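Local coordinates for proton-dependent oligopeptide transporter family protein (Xanthomonas campestris, PDB 6EI3) that probably couples the movement of protons to the uptake of short peptides across the bacterial membrane, as other members of its transporter family do, at residues E11-F16 with M179-A184; F144-N149 with L338-I343; L364-S369 with E410-A415; I371-V376 with Y403-F408. All blocks are in the same frame, centred on the assembly; numbering follows the deposited sequence.

Contact 1: E11-F16 with M179-A184; sequences EACERF and MFIATA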
# COMPACT_ATOMS: atom_id res chain seq x y z
N GLU A 11 -0.23 -12.85 13.84
CA GLU A 11 0.48 -11.85 13.02
C GLU A 11 1.61 -12.47 12.19
O GLU A 11 1.75 -12.17 11.00
CB GLU A 11 1.01 -10.69 13.91
CG GLU A 11 1.83 -9.62 13.17
CD GLU A 11 1.10 -8.68 12.23
OE1 GLU A 11 -0.14 -8.77 12.10
OE2 GLU A 11 1.78 -7.81 11.63
N ALA A 12 2.43 -13.34 12.81
CA ALA A 12 3.57 -13.99 12.14
C ALA A 12 3.11 -14.89 11.00
O ALA A 12 3.62 -14.76 9.90
CB ALA A 12 4.39 -14.78 13.15
N CYS A 13 2.11 -15.77 11.26
CA CYS A 13 1.62 -16.68 10.22
C CYS A 13 0.92 -15.96 9.08
O CYS A 13 1.20 -16.29 7.93
CB CYS A 13 0.74 -17.77 10.81
SG CYS A 13 1.58 -18.80 12.03
N GLU A 14 0.06 -14.95 9.40
CA GLU A 14 -0.65 -14.20 8.36
C GLU A 14 0.31 -13.40 7.47
O GLU A 14 0.11 -13.36 6.26
CB GLU A 14 -1.76 -13.29 8.97
CG GLU A 14 -2.58 -12.50 7.94
CD GLU A 14 -1.95 -11.23 7.38
OE1 GLU A 14 -1.11 -10.63 8.09
OE2 GLU A 14 -2.26 -10.85 6.23
N ARG A 15 1.32 -12.75 8.04
CA ARG A 15 2.27 -11.96 7.26
C ARG A 15 3.14 -12.84 6.36
O ARG A 15 3.37 -12.49 5.21
CB ARG A 15 3.15 -11.03 8.15
CG ARG A 15 2.38 -9.84 8.81
CD ARG A 15 2.04 -8.68 7.86
NE ARG A 15 0.86 -9.01 7.05
CZ ARG A 15 0.53 -8.44 5.90
NH1 ARG A 15 1.29 -7.48 5.38
NH2 ARG A 15 -0.55 -8.85 5.24
N PHE A 16 3.61 -13.98 6.89
CA PHE A 16 4.42 -14.89 6.09
C PHE A 16 3.57 -15.39 4.91
O PHE A 16 4.04 -15.42 3.77
CB PHE A 16 4.95 -16.07 6.94
CG PHE A 16 5.93 -16.97 6.21
CD1 PHE A 16 5.49 -17.90 5.27
CD2 PHE A 16 7.30 -16.89 6.46
CE1 PHE A 16 6.40 -18.74 4.60
CE2 PHE A 16 8.20 -17.74 5.80
CZ PHE A 16 7.74 -18.65 4.87
N MET A 179 -2.20 -19.60 6.88
CA MET A 179 -3.35 -18.72 7.11
C MET A 179 -4.38 -19.47 7.95
O MET A 179 -5.00 -18.87 8.83
CB MET A 179 -3.96 -18.23 5.78
CG MET A 179 -4.88 -17.04 5.93
SD MET A 179 -4.14 -15.65 6.86
CE MET A 179 -5.52 -15.25 7.94
N PHE A 180 -4.57 -20.77 7.68
CA PHE A 180 -5.48 -21.58 8.49
C PHE A 180 -4.95 -21.59 9.93
O PHE A 180 -5.72 -21.39 10.87
CB PHE A 180 -5.61 -23.03 7.95
CG PHE A 180 -6.26 -23.94 8.96
CD1 PHE A 180 -7.64 -23.99 9.10
CD2 PHE A 180 -5.48 -24.70 9.84
CE1 PHE A 180 -8.24 -24.81 10.06
CE2 PHE A 180 -6.09 -25.49 10.82
CZ PHE A 180 -7.46 -25.54 10.92
N ILE A 181 -3.62 -21.78 10.10
CA ILE A 181 -2.97 -21.79 11.41
C ILE A 181 -3.07 -20.42 12.07
O ILE A 181 -3.29 -20.37 13.27
CB ILE A 181 -1.49 -22.27 11.33
CG1 ILE A 181 -1.42 -23.79 10.96
CG2 ILE A 181 -0.74 -21.97 12.65
CD1 ILE A 181 -0.01 -24.28 10.52
N ALA A 182 -2.90 -19.32 11.29
CA ALA A 182 -3.02 -17.95 11.81
C ALA A 182 -4.40 -17.73 12.41
O ALA A 182 -4.51 -17.18 13.51
CB ALA A 182 -2.79 -16.93 10.69
N THR A 183 -5.46 -18.17 11.68
CA THR A 183 -6.87 -18.03 12.10
C THR A 183 -7.14 -18.89 13.33
O THR A 183 -7.77 -18.41 14.28
CB THR A 183 -7.82 -18.37 10.92
OG1 THR A 183 -7.45 -17.58 9.79
CG2 THR A 183 -9.29 -18.12 11.25
N ALA A 184 -6.64 -20.16 13.33
CA ALA A 184 -6.81 -21.08 14.46
C ALA A 184 -6.15 -20.52 15.72
O ALA A 184 -6.75 -20.60 16.79
CB ALA A 184 -6.23 -22.46 14.13
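Cys13 and Ala182 meet through their beta carbons, 3.6 Å apart (CB to CB), marking the tight part of the contact. Both CB atoms point at the opposing helix, and the segment axes approach to 7.9 Å, nearly antiparallel (155°). The Ala182 methyl rests on the backbone of helix 4-22, its CB 3.7 Å from Glu14 N. Next to it Glu14 and Met179 lie side by side and point the same way; Met179 SD is 3.7 Å from Glu14 CG, so the sulfur meets the aliphatic stem of the acid. The looser side is that of Cys13 SG, which reaches Ile181 CG2 at 4.0 Å; both residues are partly exposed, and Ile181 lines the pocket of a bound monoacylglycerol. The Glu14 carboxylate leads away from helix 168-188. Arg15 grips it side-on through NE and NH2, NH2 giving OE2 a nearly straight bond (176°) on its syn lone pair. Glu11, Glu14 and Arg15 form the ExxER signature of the family, linked in relatives to proton coupling. With no hydrogen bond between the segments, apolar packing joins them, while the Glu14 carboxylate is bonded by Arg15 of its own helix and by Tyr86 of helix 62-95.

Contact 2: F144-N149 with L338-I343; sequences FYWIIN and LVMLLI. With 78M ((2S)-2,3-dihydroxypropyl(7Z)-pentadec-7-enoate), chain N.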
# COMPACT_ATOMS: atom_id res chain seq x y z
N PHE A 144 6.47 -6.75 15.92
CA PHE A 144 5.76 -6.76 14.63
C PHE A 144 6.72 -6.35 13.50
O PHE A 144 6.74 -7.00 12.45
CB PHE A 144 4.51 -5.85 14.66
CG PHE A 144 3.23 -6.42 15.26
CD1 PHE A 144 3.27 -7.50 16.14
CD2 PHE A 144 1.99 -5.88 14.94
CE1 PHE A 144 2.10 -8.03 16.68
CE2 PHE A 144 0.82 -6.41 15.49
CZ PHE A 144 0.88 -7.48 16.37
N TYR A 145 7.58 -5.34 13.74
CA TYR A 145 8.58 -4.91 12.75
C TYR A 145 9.50 -6.06 12.35
O TYR A 145 9.68 -6.30 11.15
CB TYR A 145 9.40 -3.72 13.30
CG TYR A 145 10.66 -3.42 12.52
CD1 TYR A 145 10.61 -2.66 11.35
CD2 TYR A 145 11.91 -3.81 12.99
CE1 TYR A 145 11.77 -2.36 10.63
CE2 TYR A 145 13.07 -3.52 12.28
CZ TYR A 145 12.99 -2.79 11.10
OH TYR A 145 14.13 -2.48 10.40
N TRP A 146 10.05 -6.79 13.34
CA TRP A 146 10.94 -7.92 13.08
C TRP A 146 10.20 -9.09 12.43
O TRP A 146 10.74 -9.73 11.53
CB TRP A 146 11.71 -8.35 14.34
CG TRP A 146 12.64 -7.28 14.86
CD1 TRP A 146 12.46 -6.53 16.00
CD2 TRP A 146 13.87 -6.84 14.27
NE1 TRP A 146 13.49 -5.63 16.13
CE2 TRP A 146 14.37 -5.80 15.09
CE3 TRP A 146 14.59 -7.22 13.13
CZ2 TRP A 146 15.58 -5.15 14.81
CZ3 TRP A 146 15.79 -6.57 12.85
CH2 TRP A 146 16.27 -5.55 13.69
N ILE A 147 8.95 -9.33 12.87
CA ILE A 147 8.09 -10.40 12.36
C ILE A 147 7.72 -10.17 10.88
O ILE A 147 7.77 -11.10 10.08
CB ILE A 147 6.84 -10.58 13.26
CG1 ILE A 147 7.22 -11.28 14.59
CG2 ILE A 147 5.74 -11.33 12.53
CD1 ILE A 147 6.26 -10.96 15.79
N ILE A 148 7.34 -8.94 10.53
CA ILE A 148 7.00 -8.59 9.16
C ILE A 148 8.21 -8.78 8.25
O ILE A 148 8.10 -9.46 7.23
CB ILE A 148 6.40 -7.16 9.07
CG1 ILE A 148 5.04 -7.09 9.81
CG2 ILE A 148 6.24 -6.73 7.59
CD1 ILE A 148 4.53 -5.68 10.15
N ASN A 149 9.38 -8.25 8.64
CA ASN A 149 10.57 -8.32 7.81
C ASN A 149 11.17 -9.71 7.69
O ASN A 149 11.47 -10.12 6.57
CB ASN A 149 11.61 -7.30 8.23
CG ASN A 149 11.15 -5.90 7.84
OD1 ASN A 149 11.12 -5.53 6.66
ND2 ASN A 149 10.68 -5.15 8.80
N LEU A 338 17.15 -5.20 3.27
CA LEU A 338 17.63 -3.83 3.17
C LEU A 338 16.88 -2.88 4.12
O LEU A 338 17.48 -1.93 4.62
CB LEU A 338 17.62 -3.33 1.72
CG LEU A 338 18.72 -3.89 0.83
CD1 LEU A 338 18.30 -3.82 -0.63
CD2 LEU A 338 20.05 -3.17 1.06
N VAL A 339 15.61 -3.14 4.41
CA VAL A 339 14.86 -2.33 5.38
C VAL A 339 15.57 -2.52 6.76
O VAL A 339 15.84 -1.54 7.46
CB VAL A 339 13.35 -2.73 5.47
CG1 VAL A 339 12.69 -2.12 6.72
CG2 VAL A 339 12.58 -2.34 4.21
N MET A 340 15.87 -3.78 7.12
CA MET A 340 16.50 -4.10 8.42
C MET A 340 17.89 -3.54 8.54
O MET A 340 18.29 -3.20 9.65
CB MET A 340 16.46 -5.60 8.73
CG MET A 340 15.05 -6.09 9.05
SD MET A 340 14.93 -7.84 9.48
CE MET A 340 15.47 -8.62 7.93
N LEU A 341 18.63 -3.40 7.43
CA LEU A 341 19.96 -2.80 7.46
C LEU A 341 19.87 -1.25 7.46
O LEU A 341 20.59 -0.60 8.21
CB LEU A 341 20.80 -3.25 6.24
CG LEU A 341 21.30 -4.70 6.21
CD1 LEU A 341 21.97 -5.02 4.88
CD2 LEU A 341 22.27 -4.99 7.35
N LEU A 342 18.99 -0.68 6.59
CA LEU A 342 18.88 0.76 6.35
C LEU A 342 18.11 1.54 7.40
O LEU A 342 18.44 2.71 7.58
CB LEU A 342 18.34 1.08 4.94
CG LEU A 342 19.24 0.64 3.76
CD1 LEU A 342 18.51 0.78 2.42
CD2 LEU A 342 20.60 1.37 3.77
N ILE A 343 17.11 0.95 8.07
CA ILE A 343 16.42 1.63 9.18
C ILE A 343 17.51 2.03 10.25
O ILE A 343 17.68 3.23 10.46
CB ILE A 343 15.20 0.82 9.76
CG1 ILE A 343 13.94 0.91 8.82
CG2 ILE A 343 14.86 1.19 11.22
CD1 ILE A 343 13.17 2.21 8.77
O21 78M N . 24.67 -4.07 11.12
C20 78M N . 25.40 -3.48 12.19
C18 78M N . 25.59 -4.47 13.32
O19 78M N . 24.32 -4.84 13.87
C17 78M N . 26.51 -3.96 14.40
O2 78M N . 25.81 -2.89 15.07
C1 78M N . 25.59 -2.99 16.39
O1 78M N . 25.94 -3.92 17.07
C2 78M N . 24.86 -1.78 16.91
C3 78M N . 23.34 -1.89 16.82
C4 78M N . 22.80 -1.58 15.42
C5 78M N . 21.29 -1.74 15.26
C6 78M N . 20.79 -3.19 15.13
C7 78M N . 21.16 -3.86 13.84
C8 78M N . 20.35 -4.11 12.83
C9 78M N . 20.71 -4.80 11.55
C10 78M N . 19.80 -5.99 11.28
C11 78M N . 20.22 -6.85 10.11
C12 78M N . 19.31 -8.05 9.86
C13 78M N . 19.83 -9.05 8.83
C15 78M N . 21.51 -10.88 8.30
C14 78M N . 20.89 -10.01 9.37
O HOH W 1 16.43 -2.97 11.64
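Tyr145 reaches across from helix 137-165 to helix 334-357, its CG anti to the backbone N (chi1 166°), and slides past Val339 and Ile343 in the opposite direction to each. Its OH comes 3.5 Å from Ile343 CB, and its CE1 lies 4.0 Å from Val339 CG1, an oblique approach. Trp146 is turned differently: Tyr145 CE2 stands 3.7 Å above the centre of its ring, while its edge takes Met340. There SD is 4.8 Å from the centroid of the six-membered ring and 73° off the normal, a Met-aromatic contact at the ring edge. Met340 also slides past Asn149 in the opposite direction, Met340 SD lying 3.6 Å from Asn149 CB. Asn149 ND2 bonds Tyr145 O one turn back, at 2.8 Å, and stands over one face of the tyrosine ring, toward its rim; OD1 is bonded to Gln514, probably a purification-tag remnant. A lipid chain adds C10 at the Trp146 edge. The segment axes stay 10.8 Å apart, so long side chains bridge the two bundles of the major facilitator fold. No direct hydrogen bond joins the segments; one water bonds Tyr145 OH and donates to Met340 O (2.7 Å), so an otherwise apolar junction has a water-mediated polar link.

Contact 3: L364-S369 with E410-A415; sequences LRRMTS and EVLVSA. With 78M ((2S)-2,3-dihydroxypropyl(7Z)-pentadec-7-enoate), chain J.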
# COMPACT_ATOMS: atom_id res chain seq x y z
N LEU A 364 9.92 16.16 5.99
CA LEU A 364 9.56 16.53 4.61
C LEU A 364 10.75 16.44 3.64
O LEU A 364 10.53 16.10 2.47
CB LEU A 364 8.87 17.90 4.57
CG LEU A 364 7.43 17.94 5.11
CD1 LEU A 364 6.91 19.35 5.16
CD2 LEU A 364 6.47 16.99 4.32
N ARG A 365 11.98 16.65 4.13
CA ARG A 365 13.21 16.50 3.34
C ARG A 365 13.45 15.02 3.06
O ARG A 365 13.84 14.67 1.95
CB ARG A 365 14.44 17.09 4.04
CG ARG A 365 14.70 18.55 3.67
CD ARG A 365 15.74 19.16 4.59
NE ARG A 365 16.18 20.47 4.11
CZ ARG A 365 17.10 21.21 4.71
NH1 ARG A 365 17.71 20.78 5.80
NH2 ARG A 365 17.44 22.39 4.20
N ARG A 366 13.21 14.17 4.07
CA ARG A 366 13.35 12.72 3.93
C ARG A 366 12.35 12.23 2.87
O ARG A 366 12.72 11.48 1.98
CB ARG A 366 13.05 12.01 5.26
CG ARG A 366 14.13 12.18 6.34
CD ARG A 366 13.71 11.44 7.61
NE ARG A 366 14.41 11.97 8.78
CZ ARG A 366 14.35 11.44 10.00
NH1 ARG A 366 13.61 10.36 10.22
NH2 ARG A 366 15.03 11.99 11.00
N MET A 367 11.09 12.70 2.95
CA MET A 367 10.05 12.28 2.03
C MET A 367 10.34 12.69 0.58
O MET A 367 10.27 11.83 -0.30
CB MET A 367 8.69 12.75 2.50
CG MET A 367 8.21 11.99 3.76
SD MET A 367 6.66 12.68 4.39
CE MET A 367 5.49 11.88 3.27
N THR A 368 10.76 13.95 0.34
CA THR A 368 11.12 14.45 -1.00
C THR A 368 12.26 13.59 -1.57
O THR A 368 12.16 13.10 -2.70
CB THR A 368 11.56 15.94 -0.92
OG1 THR A 368 10.57 16.69 -0.20
CG2 THR A 368 11.79 16.56 -2.29
N SER A 369 13.34 13.39 -0.75
CA SER A 369 14.52 12.60 -1.10
C SER A 369 14.15 11.16 -1.40
O SER A 369 14.72 10.56 -2.30
CB SER A 369 15.55 12.65 0.02
OG SER A 369 15.98 13.97 0.30
N GLU A 410 12.23 3.92 0.13
CA GLU A 410 11.16 3.43 1.01
C GLU A 410 11.36 3.86 2.46
O GLU A 410 10.44 4.41 3.06
CB GLU A 410 11.05 1.90 0.93
CG GLU A 410 10.01 1.33 1.89
CD GLU A 410 10.04 -0.17 2.13
OE1 GLU A 410 10.96 -0.85 1.63
OE2 GLU A 410 9.11 -0.66 2.80
N VAL A 411 12.56 3.61 3.03
CA VAL A 411 12.92 3.99 4.40
C VAL A 411 12.80 5.52 4.59
O VAL A 411 12.33 5.97 5.65
CB VAL A 411 14.34 3.43 4.77
CG1 VAL A 411 14.90 4.10 6.01
CG2 VAL A 411 14.30 1.91 4.95
N LEU A 412 13.13 6.30 3.55
CA LEU A 412 13.05 7.76 3.58
C LEU A 412 11.61 8.29 3.46
O LEU A 412 11.29 9.28 4.12
CB LEU A 412 13.91 8.39 2.48
CG LEU A 412 15.43 8.35 2.63
CD1 LEU A 412 16.10 8.77 1.31
CD2 LEU A 412 15.90 9.30 3.74
N VAL A 413 10.75 7.70 2.61
CA VAL A 413 9.42 8.29 2.45
C VAL A 413 8.31 7.46 3.17
O VAL A 413 7.46 8.05 3.85
CB VAL A 413 9.06 8.64 0.97
CG1 VAL A 413 9.06 7.43 0.05
CG2 VAL A 413 7.74 9.42 0.86
N SER A 414 8.31 6.13 2.99
CA SER A 414 7.28 5.25 3.55
C SER A 414 7.31 5.18 5.05
O SER A 414 6.26 5.37 5.67
CB SER A 414 7.33 3.86 2.92
OG SER A 414 6.20 3.12 3.32
N ALA A 415 8.50 4.99 5.65
CA ALA A 415 8.65 4.96 7.11
C ALA A 415 8.38 6.34 7.76
O ALA A 415 7.90 6.40 8.89
CB ALA A 415 10.03 4.45 7.49
O21 78M J . 12.24 25.18 5.72
C20 78M J . 11.33 24.26 5.15
C18 78M J . 11.88 23.66 3.88
O19 78M J . 12.21 24.70 2.95
C17 78M J . 10.93 22.67 3.25
O2 78M J . 11.59 22.16 2.06
C1 78M J . 11.52 20.84 1.82
O1 78M J . 11.03 20.05 2.59
C2 78M J . 12.12 20.49 0.49
C3 78M J . 12.94 19.21 0.52
C4 78M J . 13.96 19.11 -0.60
C5 78M J . 14.98 18.01 -0.35
C6 78M J . 15.91 17.74 -1.52
C7 78M J . 17.01 16.78 -1.14
C8 78M J . 17.72 15.98 -1.93
C9 78M J . 17.62 15.82 -3.42
C10 78M J . 16.90 14.54 -3.84
C11 78M J . 17.75 13.26 -3.82
C12 78M J . 18.67 13.03 -5.02
C13 78M J . 17.95 12.84 -6.35
C15 78M J . 18.09 13.01 -8.87
C14 78M J . 18.85 12.86 -7.57
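The backbones of Met367 and Val413 come to 4.1 Å at their CA atoms, where the axes of the two short helical segments approach to 7.1 Å and their directions differ by 120°. This is a close crossing of helices 363-389 and 400-424, which follow each other in the C-terminal six-helix bundle of the major facilitator fold. Such closeness means that side chains meet backbone as much as each other. Leu412 CB lies 3.3 Å from Arg366 O, and the neighbouring carbonyls of Arg366 and Leu412 bring two acceptors together without a bond between them; Leu412 O has a hydrogen bond from Thr416 instead. Val413 and Met367 cross at about a right angle. With Val413 CG1 in the crowded position between backbone N and carbonyl carbon (chi1 61°), the other methyl, CG2, is the one that touches Met367 CB, at 3.8 Å. Leu412 CD1 reaches Ser369 CB more loosely, at 4.1 Å. The Arg366 chain runs extended from CG to NE and leads away, to bond Pro361 O and make a cation-pi contact with Tyr351. The far flank of helix 363-389 carries a lipid chain against Arg365, Thr368 and Ser369. Ser369 OG, bonded at 2.8 Å to Arg365 O, has lipid atom C7 only 3.3 Å away.

Contact 4: I371-V376 with Y403-F408; sequences IAFSGV and YALLTF. With 78M ((2S)-2,3-dihydroxypropyl(7Z)-pentadec-7-enoate), chain J; 78M ((2S)-2,3-dihydroxypropyl(7Z)-pentadec-7-enoate), chain F.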
# COMPACT_ATOMS: atom_id res chain seq x y z
N ILE A 371 11.17 9.97 -2.60
CA ILE A 371 10.48 9.84 -3.89
C ILE A 371 11.53 9.90 -5.00
O ILE A 371 11.48 9.10 -5.93
CB ILE A 371 9.38 10.91 -4.06
CG1 ILE A 371 8.36 10.87 -2.89
CG2 ILE A 371 8.68 10.79 -5.44
CD1 ILE A 371 7.45 12.12 -2.82
N ALA A 372 12.49 10.83 -4.88
CA ALA A 372 13.58 11.03 -5.83
C ALA A 372 14.45 9.75 -5.98
O ALA A 372 14.70 9.33 -7.11
CB ALA A 372 14.43 12.21 -5.40
N PHE A 373 14.83 9.10 -4.85
CA PHE A 373 15.61 7.87 -4.87
C PHE A 373 14.88 6.70 -5.52
O PHE A 373 15.53 5.89 -6.18
CB PHE A 373 16.15 7.49 -3.49
CG PHE A 373 17.50 8.10 -3.22
CD1 PHE A 373 18.66 7.53 -3.75
CD2 PHE A 373 17.62 9.25 -2.45
CE1 PHE A 373 19.92 8.11 -3.51
CE2 PHE A 373 18.88 9.81 -2.19
CZ PHE A 373 20.01 9.24 -2.73
N SER A 374 13.53 6.65 -5.40
CA SER A 374 12.74 5.61 -6.06
C SER A 374 12.83 5.85 -7.59
O SER A 374 12.93 4.90 -8.36
CB SER A 374 11.30 5.58 -5.54
OG SER A 374 10.45 6.54 -6.16
N GLY A 375 12.91 7.12 -8.00
CA GLY A 375 13.12 7.51 -9.40
C GLY A 375 14.48 7.04 -9.90
O GLY A 375 14.57 6.46 -10.98
N VAL A 376 15.52 7.22 -9.08
CA VAL A 376 16.90 6.79 -9.38
C VAL A 376 16.96 5.26 -9.54
O VAL A 376 17.62 4.77 -10.45
CB VAL A 376 17.93 7.35 -8.34
CG1 VAL A 376 19.37 6.91 -8.66
CG2 VAL A 376 17.85 8.87 -8.26
N TYR A 403 17.30 -2.50 -6.09
CA TYR A 403 16.69 -2.87 -4.80
C TYR A 403 17.22 -1.94 -3.70
O TYR A 403 16.44 -1.46 -2.88
CB TYR A 403 16.95 -4.34 -4.42
CG TYR A 403 15.76 -5.22 -4.73
CD1 TYR A 403 14.64 -5.22 -3.89
CD2 TYR A 403 15.68 -5.93 -5.92
CE1 TYR A 403 13.49 -5.93 -4.23
CE2 TYR A 403 14.56 -6.68 -6.24
CZ TYR A 403 13.46 -6.68 -5.40
OH TYR A 403 12.35 -7.39 -5.73
N ALA A 404 18.54 -1.67 -3.69
CA ALA A 404 19.19 -0.81 -2.69
C ALA A 404 18.64 0.61 -2.79
O ALA A 404 18.25 1.19 -1.77
CB ALA A 404 20.71 -0.80 -2.89
N LEU A 405 18.58 1.14 -4.01
CA LEU A 405 18.09 2.50 -4.26
C LEU A 405 16.63 2.64 -3.85
O LEU A 405 16.31 3.56 -3.09
CB LEU A 405 18.30 2.90 -5.73
CG LEU A 405 19.76 3.07 -6.18
CD1 LEU A 405 19.89 2.96 -7.68
CD2 LEU A 405 20.38 4.41 -5.66
N LEU A 406 15.78 1.68 -4.29
CA LEU A 406 14.34 1.71 -3.98
C LEU A 406 14.02 1.55 -2.48
O LEU A 406 13.13 2.23 -1.98
CB LEU A 406 13.57 0.67 -4.82
CG LEU A 406 12.05 0.55 -4.57
CD1 LEU A 406 11.28 1.82 -5.00
CD2 LEU A 406 11.49 -0.68 -5.23
N THR A 407 14.74 0.63 -1.79
CA THR A 407 14.55 0.38 -0.37
C THR A 407 15.04 1.57 0.45
O THR A 407 14.42 1.90 1.47
CB THR A 407 15.15 -0.96 0.06
OG1 THR A 407 14.61 -1.96 -0.81
CG2 THR A 407 14.77 -1.31 1.51
N PHE A 408 16.12 2.24 -0.04
CA PHE A 408 16.61 3.48 0.57
C PHE A 408 15.48 4.53 0.47
O PHE A 408 15.13 5.15 1.48
CB PHE A 408 17.91 3.98 -0.09
CG PHE A 408 18.55 5.17 0.61
CD1 PHE A 408 18.93 5.09 1.95
CD2 PHE A 408 18.83 6.34 -0.08
CE1 PHE A 408 19.55 6.17 2.59
CE2 PHE A 408 19.44 7.42 0.56
CZ PHE A 408 19.80 7.33 1.88
O21 78M J . 12.24 25.18 5.72
C20 78M J . 11.33 24.26 5.15
C18 78M J . 11.88 23.66 3.88
O19 78M J . 12.21 24.70 2.95
C17 78M J . 10.93 22.67 3.25
O2 78M J . 11.59 22.16 2.06
C1 78M J . 11.52 20.84 1.82
O1 78M J . 11.03 20.05 2.59
C2 78M J . 12.12 20.49 0.49
C3 78M J . 12.94 19.21 0.52
C4 78M J . 13.96 19.11 -0.60
C5 78M J . 14.98 18.01 -0.35
C6 78M J . 15.91 17.74 -1.52
C7 78M J . 17.01 16.78 -1.14
C8 78M J . 17.72 15.98 -1.93
C9 78M J . 17.62 15.82 -3.42
C10 78M J . 16.90 14.54 -3.84
C11 78M J . 17.75 13.26 -3.82
C12 78M J . 18.67 13.03 -5.02
C13 78M J . 17.95 12.84 -6.35
C15 78M J . 18.09 13.01 -8.87
C14 78M J . 18.85 12.86 -7.57
O21 78M F . 26.99 -4.70 -19.51
C20 78M F . 26.04 -3.67 -19.32
C18 78M F . 26.62 -2.56 -18.46
O19 78M F . 26.94 -3.06 -17.16
C17 78M F . 25.73 -1.34 -18.39
O2 78M F . 24.64 -1.55 -17.47
C1 78M F . 24.72 -0.99 -16.26
O1 78M F . 25.74 -0.57 -15.78
C2 78M F . 23.37 -0.92 -15.59
C3 78M F . 23.41 -0.36 -14.17
C4 78M F . 22.56 0.89 -13.99
C5 78M F . 23.32 2.20 -14.05
C6 78M F . 22.40 3.43 -14.03
C7 78M F . 22.60 4.32 -12.84
C8 78M F . 21.99 4.22 -11.67
C9 78M F . 22.18 5.10 -10.48
C10 78M F . 23.57 4.99 -9.84
C11 78M F . 23.98 6.19 -9.00
C12 78M F . 23.49 6.17 -7.56
C13 78M F . 23.64 7.50 -6.85
C15 78M F . 23.40 8.81 -4.71
C14 78M F . 23.26 7.46 -5.38
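Phe373 and Phe408 form the aromatic part of this contact, a T-shaped pair with the edge of Phe408 against the face of Phe373. The ring planes stand at 86°, the centroids lie 4.9 Å apart, and Phe408 CD2 sits 3.7 Å above the Phe373 plane, over its centre. Phe408 CG is anti to its backbone N (chi1 -173°), which starts the ring on its way across.

Aliphatic packing follows the same seam. Leu405 CD2 is shared: it meets the edge of the Phe373 ring at CD1 (4.0 Å) and also touches Val376 CG1, and Leu405 crosses each of these two side chains at about a right angle. Leu406 brings CD1 to within 3.8 Å of Ser374 CB. Both hydroxyls bond a carbonyl of their own helix. Ser374 OG donates to Ile371 O at 2.8 Å, while Thr407 OG1 donates to Tyr403 O and has a second hydrogen-bond partner in Asn335 of helix 334-357.

Lipid contacts make up the rest. Phe373 CE1 lies 3.7 Å from C15 of one monoacylglycerol, Val376 CG1 lies near C9 of the same molecule, and Ala372 CB is 3.7 Å from C13 of a second.

The axes run nearly antiparallel (165°) at 7.5 Å. This is the packing of a transmembrane helical hairpin, helix 363-389 followed by helix 400-424 after a short connection, at the lipid-covered surface of the C-terminal bundle of a major facilitator transporter.

From the N terminus, contact 1 opens on helix 4-22 and closes only at helix 168-188, tying the first and last transmembrane helices of the N-terminal bundle. Contact 2 opens inside that loop, on helix 137-165, and closes beyond it on helix 334-357, so the two cross, and it joins one bundle to the other. They also touch, Ala12 CA lying 3.5 Å from Ile147 CG2. Contacts 3 and 4 both come after contacts 1 and 2 in the chain and lie on the pair of helices 363-389 and 400-424; contact 4 is nested inside the loop closed by contact 3, and both meet the same lipid. Helix 334-357 packs on helix 400-424, linking contact 2 to both.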